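Local atomic coordinates of WbbM protein (Klebsiella pneumoniae, PDB entry 6U4B), a protein that is a bifunctional O-antigen polymerase, a glycosyltransferase that probably uses two transferase modules in one chain to build the polysaccharide. Residues M101-F115 with Y132-C146. Residues are numbered along the deposited sequence; the frame is centred on the assembly and turned at random.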
loop_
_atom_site.group_PDB
_atom_site.type_symbol
_atom_site.label_atom_id
_atom_site.label_comp_id
_atom_site.label_asym_id
_atom_site.label_seq_id
_atom_site.Cartn_x
_atom_site.Cartn_y
_atom_site.Cartn_z
ATOM N N MET A 101 23.134 34.659 27.731
ATOM C CA MET A 101 24.507 34.182 27.813
ATOM C C MET A 101 24.668 32.996 26.873
ATOM O O MET A 101 23.689 32.399 26.424
ATOM C CB MET A 101 24.883 33.787 29.250
ATOM C CG MET A 101 24.752 34.922 30.261
ATOM S SD MET A 101 25.397 34.556 31.913
ATOM C CE MET A 101 24.292 33.252 32.448
ATOM N N HIS A 102 25.920 32.676 26.559
ATOM C CA HIS A 102 26.213 31.497 25.759
ATOM C C HIS A 102 26.115 30.245 26.631
ATOM O O HIS A 102 25.896 30.317 27.842
ATOM C CB HIS A 102 27.590 31.624 25.111
ATOM C CG HIS A 102 27.775 32.892 24.339
ATOM N ND1 HIS A 102 27.102 33.152 23.164
ATOM C CD2 HIS A 102 28.548 33.978 24.579
ATOM C CE1 HIS A 102 27.455 34.342 22.711
ATOM N NE2 HIS A 102 28.332 34.864 23.550
ATOM N N TYR A 103 26.272 29.071 26.011
ATOM C CA TYR A 103 26.147 27.821 26.750
ATOM C C TYR A 103 27.443 27.407 27.432
ATOM O O TYR A 103 27.394 26.697 28.441
ATOM C CB TYR A 103 25.654 26.684 25.835
ATOM C CG TYR A 103 26.665 26.131 24.852
ATOM C CD1 TYR A 103 27.366 24.964 25.131
ATOM C CD2 TYR A 103 26.894 26.756 23.631
ATOM C CE1 TYR A 103 28.279 24.441 24.231
ATOM C CE2 TYR A 103 27.812 26.239 22.719
ATOM C CZ TYR A 103 28.500 25.083 23.029
ATOM O OH TYR A 103 29.409 24.568 22.131
ATOM N N ARG A 104 28.599 27.834 26.920
ATOM C CA ARG A 104 29.868 27.599 27.598
ATOM C C ARG A 104 30.598 28.896 27.928
ATOM O O ARG A 104 31.759 28.856 28.347
ATOM C CB ARG A 104 30.762 26.680 26.761
ATOM C CG ARG A 104 30.537 25.207 27.034
ATOM C CD ARG A 104 31.166 24.331 25.967
ATOM N NE ARG A 104 32.618 24.444 25.917
ATOM C CZ ARG A 104 33.387 23.729 25.102
ATOM N NH1 ARG A 104 34.703 23.888 25.116
ATOM N NH2 ARG A 104 32.835 22.854 24.273
ATOM N N ARG A 105 29.954 30.045 27.732
ATOM C CA ARG A 105 30.519 31.342 28.082
ATOM C C ARG A 105 29.461 32.126 28.840
ATOM O O ARG A 105 28.350 32.323 28.334
ATOM C CB ARG A 105 30.977 32.107 26.836
ATOM C CG ARG A 105 32.174 31.490 26.133
ATOM C CD ARG A 105 32.305 32.021 24.717
ATOM N NE ARG A 105 33.570 31.639 24.095
ATOM C CZ ARG A 105 33.755 30.531 23.384
ATOM N NH1 ARG A 105 32.754 29.679 23.201
ATOM N NH2 ARG A 105 34.944 30.274 22.856
ATOM N N HIS A 106 29.796 32.559 30.050
ATOM C CA HIS A 106 28.845 33.208 30.940
ATOM C C HIS A 106 29.457 34.493 31.488
ATOM O O HIS A 106 30.595 34.853 31.173
ATOM C CB HIS A 106 28.438 32.262 32.079
ATOM C CG HIS A 106 27.886 30.955 31.606
ATOM N ND1 HIS A 106 28.404 29.740 32.002
ATOM C CD2 HIS A 106 26.860 30.670 30.768
ATOM C CE1 HIS A 106 27.723 28.765 31.427
ATOM N NE2 HIS A 106 26.780 29.302 30.674
ATOM N N LEU A 107 28.688 35.185 32.324
ATOM C CA LEU A 107 29.138 36.403 32.979
ATOM C C LEU A 107 29.408 36.128 34.453
ATOM O O LEU A 107 28.701 35.340 35.090
ATOM C CB LEU A 107 28.099 37.515 32.843
ATOM C CG LEU A 107 27.780 38.016 31.434
ATOM C CD1 LEU A 107 26.511 38.852 31.466
ATOM C CD2 LEU A 107 28.939 38.819 30.871
ATOM N N ASN A 108 30.434 36.783 34.984
ATOM C CA ASN A 108 30.774 36.694 36.399
ATOM C C ASN A 108 29.983 37.762 37.145
ATOM O O ASN A 108 30.255 38.958 37.007
ATOM C CB ASN A 108 32.278 36.868 36.594
ATOM C CG ASN A 108 32.688 36.888 38.056
ATOM O OD1 ASN A 108 31.889 36.607 38.950
ATOM N ND2 ASN A 108 33.951 37.211 38.303
ATOM N N PHE A 109 29.002 37.329 37.932
ATOM C CA PHE A 109 28.165 38.234 38.707
ATOM C C PHE A 109 28.657 38.430 40.135
ATOM O O PHE A 109 28.026 39.174 40.892
ATOM C CB PHE A 109 26.719 37.720 38.736
ATOM C CG PHE A 109 26.108 37.541 37.377
ATOM C CD1 PHE A 109 26.129 36.306 36.749
ATOM C CD2 PHE A 109 25.511 38.608 36.727
ATOM C CE1 PHE A 109 25.567 36.140 35.500
ATOM C CE2 PHE A 109 24.946 38.448 35.475
ATOM C CZ PHE A 109 24.974 37.211 34.860
ATOM N N SER A 110 29.758 37.789 40.522
ATOM C CA SER A 110 30.201 37.826 41.907
ATOM C C SER A 110 30.947 39.123 42.208
ATOM O O SER A 110 31.359 39.861 41.308
ATOM C CB SER A 110 31.096 36.627 42.223
ATOM O OG SER A 110 32.413 36.830 41.739
ATOM N N GLU A 111 31.122 39.388 43.506
ATOM C CA GLU A 111 31.809 40.605 43.934
ATOM C C GLU A 111 33.251 40.632 43.446
ATOM O O GLU A 111 33.758 41.686 43.047
ATOM C CB GLU A 111 31.757 40.723 45.458
ATOM C CG GLU A 111 30.371 41.016 46.006
ATOM C CD GLU A 111 29.936 42.442 45.744
ATOM O OE1 GLU A 111 30.209 43.314 46.597
ATOM O OE2 GLU A 111 29.332 42.695 44.681
ATOM N N LYS A 112 33.929 39.487 43.475
ATOM C CA LYS A 112 35.293 39.412 42.966
ATOM C C LYS A 112 35.271 39.491 41.445
ATOM O O LYS A 112 34.852 38.545 40.769
ATOM C CB LYS A 112 35.976 38.130 43.431
ATOM C CG LYS A 112 37.309 37.889 42.741
ATOM C CD LYS A 112 38.104 36.768 43.382
ATOM C CE LYS A 112 39.424 36.573 42.653
ATOM N NZ LYS A 112 40.373 35.718 43.410
ATOM N N GLN A 113 35.703 40.629 40.905
ATOM C CA GLN A 113 35.918 40.790 39.473
ATOM C C GLN A 113 37.400 40.746 39.123
ATOM O O GLN A 113 37.819 41.292 38.097
ATOM C CB GLN A 113 35.285 42.092 38.986
ATOM C CG GLN A 113 33.775 42.131 39.144
ATOM C CD GLN A 113 33.063 41.228 38.149
ATOM O OE1 GLN A 113 33.559 40.992 37.048
ATOM N NE2 GLN A 113 31.897 40.720 38.534
ATOM N N THR A 114 38.196 40.081 39.959
ATOM C CA THR A 114 39.651 40.085 39.865
ATOM C C THR A 114 40.205 38.692 39.566
ATOM O O THR A 114 41.347 38.386 39.913
ATOM C CB THR A 114 40.265 40.633 41.154
ATOM O OG1 THR A 114 39.340 41.528 41.782
ATOM C CG2 THR A 114 41.560 41.376 40.861
ATOM N N PHE A 115 39.409 37.833 38.935
ATOM C CA PHE A 115 39.885 36.503 38.588
ATOM C C PHE A 115 40.914 36.578 37.467
ATOM O O PHE A 115 40.874 37.469 36.612
ATOM C CB PHE A 115 38.720 35.600 38.172
ATOM C CG PHE A 115 37.850 35.166 39.317
ATOM C CD1 PHE A 115 38.230 34.109 40.129
ATOM C CD2 PHE A 115 36.649 35.806 39.578
ATOM C CE1 PHE A 115 37.433 33.705 41.185
ATOM C CE2 PHE A 115 35.848 35.407 40.630
ATOM C CZ PHE A 115 36.241 34.354 41.435
ATOM N N TYR A 132 32.005 26.033 39.959
ATOM C CA TYR A 132 31.922 27.024 38.890
ATOM C C TYR A 132 30.798 28.018 39.151
ATOM O O TYR A 132 30.995 29.236 39.064
ATOM C CB TYR A 132 31.723 26.312 37.549
ATOM C CG TYR A 132 31.461 27.225 36.368
ATOM C CD1 TYR A 132 32.503 27.879 35.727
ATOM C CD2 TYR A 132 30.173 27.412 35.880
ATOM C CE1 TYR A 132 32.274 28.705 34.642
ATOM C CE2 TYR A 132 29.934 28.236 34.794
ATOM C CZ TYR A 132 30.988 28.882 34.181
ATOM O OH TYR A 132 30.760 29.707 33.102
ATOM N N GLU A 133 29.610 27.511 39.483
ATOM C CA GLU A 133 28.468 28.383 39.728
ATOM C C GLU A 133 28.640 29.194 41.006
ATOM O O GLU A 133 28.065 30.282 41.129
ATOM C CB GLU A 133 27.187 27.552 39.781
ATOM C CG GLU A 133 26.837 26.887 38.457
ATOM C CD GLU A 133 25.766 25.824 38.600
ATOM O OE1 GLU A 133 26.096 24.699 39.036
ATOM O OE2 GLU A 133 24.594 26.116 38.290
ATOM N N LYS A 134 29.428 28.691 41.958
ATOM C CA LYS A 134 29.643 29.411 43.208
ATOM C C LYS A 134 30.620 30.568 43.031
ATOM O O LYS A 134 30.338 31.695 43.450
ATOM C CB LYS A 134 30.147 28.450 44.288
ATOM C CG LYS A 134 30.350 29.094 45.655
ATOM C CD LYS A 134 29.022 29.376 46.345
ATOM C CE LYS A 134 29.225 29.996 47.725
ATOM N NZ LYS A 134 29.727 31.402 47.658
ATOM N N ILE A 135 31.779 30.311 42.416
ATOM C CA ILE A 135 32.813 31.341 42.357
ATOM C C ILE A 135 32.420 32.459 41.399
ATOM O O ILE A 135 32.806 33.618 41.595
ATOM C CB ILE A 135 34.175 30.729 41.977
ATOM C CG1 ILE A 135 34.162 30.208 40.537
ATOM C CG2 ILE A 135 34.545 29.614 42.945
ATOM C CD1 ILE A 135 35.516 29.737 40.056
ATOM N N PHE A 136 31.648 32.146 40.362
ATOM C CA PHE A 136 31.233 33.132 39.379
ATOM C C PHE A 136 29.828 33.652 39.637
ATOM O O PHE A 136 29.264 34.344 38.784
ATOM C CB PHE A 136 31.354 32.541 37.973
ATOM C CG PHE A 136 32.767 32.207 37.594
ATOM C CD1 PHE A 136 33.790 33.111 37.839
ATOM C CD2 PHE A 136 33.084 30.984 37.031
ATOM C CE1 PHE A 136 35.098 32.812 37.507
ATOM C CE2 PHE A 136 34.393 30.675 36.696
ATOM C CZ PHE A 136 35.401 31.591 36.935
ATOM N N GLY A 137 29.259 33.339 40.798
ATOM C CA GLY A 137 28.004 33.938 41.222
ATOM C C GLY A 137 26.827 33.649 40.318
ATOM O O GLY A 137 25.976 34.523 40.117
ATOM N N LEU A 138 26.758 32.437 39.770
ATOM C CA LEU A 138 25.678 32.057 38.862
ATOM C C LEU A 138 24.520 31.431 39.640
ATOM O O LEU A 138 24.157 30.268 39.467
ATOM C CB LEU A 138 26.207 31.120 37.782
ATOM C CG LEU A 138 27.166 31.783 36.791
ATOM C CD1 LEU A 138 27.928 30.737 36.006
ATOM C CD2 LEU A 138 26.407 32.712 35.850
ATOM N N ASN A 139 23.943 32.243 40.523
ATOM C CA ASN A 139 22.790 31.845 41.315
ATOM C C ASN A 139 21.905 33.065 41.522
ATOM O O ASN A 139 22.307 34.200 41.256
ATOM C CB ASN A 139 23.211 31.233 42.656
ATOM C CG ASN A 139 24.243 32.072 43.380
ATOM O OD1 ASN A 139 23.912 33.080 44.004
ATOM N ND2 ASN A 139 25.503 31.661 43.298
ATOM N N GLU A 140 20.686 32.816 42.008
ATOM C CA GLU A 140 19.704 33.891 42.126
ATOM C C GLU A 140 20.188 34.999 43.054
ATOM O O GLU A 140 20.060 36.186 42.728
ATOM C CB GLU A 140 18.366 33.333 42.614
ATOM C CG GLU A 140 17.420 34.395 43.153
ATOM C CD GLU A 140 16.008 34.245 42.624
ATOM O OE1 GLU A 140 15.345 35.279 42.406
ATOM O OE2 GLU A 140 15.563 33.095 42.423
ATOM N N GLU A 141 20.749 34.637 44.210
ATOM C CA GLU A 141 21.133 35.647 45.194
ATOM C C GLU A 141 22.235 36.558 44.664
ATOM O O GLU A 141 22.147 37.785 44.782
ATOM C CB GLU A 141 21.576 34.980 46.496
ATOM C CG GLU A 141 20.450 34.387 47.317
ATOM C CD GLU A 141 20.648 34.612 48.802
ATOM O OE1 GLU A 141 20.438 35.754 49.262
ATOM O OE2 GLU A 141 21.034 33.654 49.506
ATOM N N THR A 142 23.288 35.976 44.085
ATOM C CA THR A 142 24.414 36.786 43.630
ATOM C C THR A 142 24.043 37.613 42.406
ATOM O O THR A 142 24.490 38.757 42.264
ATOM C CB THR A 142 25.617 35.896 43.329
ATOM O OG1 THR A 142 25.915 35.087 44.475
ATOM C CG2 THR A 142 26.833 36.748 43.000
ATOM N N ILE A 143 23.224 37.055 41.514
ATOM C CA ILE A 143 22.816 37.794 40.325
ATOM C C ILE A 143 21.883 38.940 40.695
ATOM O O ILE A 143 21.925 40.011 40.074
ATOM C CB ILE A 143 22.179 36.832 39.303
ATOM C CG1 ILE A 143 23.241 35.882 38.745
ATOM C CG2 ILE A 143 21.499 37.595 38.176
ATOM C CD1 ILE A 143 22.713 34.872 37.754
ATOM N N GLN A 144 21.045 38.755 41.720
ATOM C CA GLN A 144 20.115 39.810 42.116
ATOM C C GLN A 144 20.845 41.005 42.721
ATOM O O GLN A 144 20.514 42.158 42.417
ATOM C CB GLN A 144 19.081 39.257 43.096
ATOM C CG GLN A 144 17.923 38.529 42.428
ATOM C CD GLN A 144 16.628 39.312 42.497
ATOM O OE1 GLN A 144 16.279 39.868 43.540
ATOM N NE2 GLN A 144 15.909 39.366 41.382
ATOM N N ARG A 145 21.835 40.757 43.583
ATOM C CA ARG A 145 22.593 41.863 44.160
ATOM C C ARG A 145 23.452 42.560 43.112
ATOM O O ARG A 145 23.763 43.748 43.254
ATOM C CB ARG A 145 23.468 41.370 45.316
ATOM C CG ARG A 145 22.706 41.001 46.584
ATOM C CD ARG A 145 23.550 41.269 47.827
ATOM N NE ARG A 145 22.823 40.998 49.065
ATOM C CZ ARG A 145 23.234 41.374 50.272
ATOM N NH1 ARG A 145 24.368 42.048 50.411
ATOM N NH2 ARG A 145 22.507 41.082 51.343
ATOM N N CYS A 146 23.839 41.848 42.056
ATOM C CA CYS A 146 24.687 42.453 41.038
ATOM C C CYS A 146 23.904 43.413 40.151
ATOM O O CYS A 146 24.489 44.359 39.607
ATOM C CB CYS A 146 25.342 41.360 40.200
ATOM S SG CYS A 146 26.609 41.922 39.043
#
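F109, on the loop that follows strand 97-102, packs against two helices, 130-135 and 140-146, and the short turn between them. Both segments belong to the DUF4422 family region, and the contact seats this loop on the helix pair away from the magnesium site. Helix 130-135 ends in a Schellman motif with G137, at positive phi, as its C-prime residue; L138 N reaches back to E133 O to close it. The tight part lies around the F109 ring. I143 CG1 makes a CH-pi contact over one face, 3.8 Å from the ring centroid and 24° off the normal, while L138 CD2 meets the ring edge in plane, 3.5 Å from F109 CE1. One backbone bond ties loop to turn, F109 N donating to F136 O at 3.1 Å. T142 CG2 and C146 CB of helix 140-146 pack against F109 O, at 3.4 and 3.5 Å.

Toward F115 the contact is looser and more open to solvent. Here the edge of F136 points at the face of F115 (planes at 69°), CE1 of F136 lying 4.0 Å from CD2 of F115, and K112 CE covers the opposite face. N108 OD1 shapes the loop between the two zones as the acceptor of an Asx turn, taking both S110 N and S110 OG.

At the buried far end, Y132 also bonds T283 of strand 277-285; its OH and H106 ND1 share a 2.6 Å hydrogen bond at the imidazole edge.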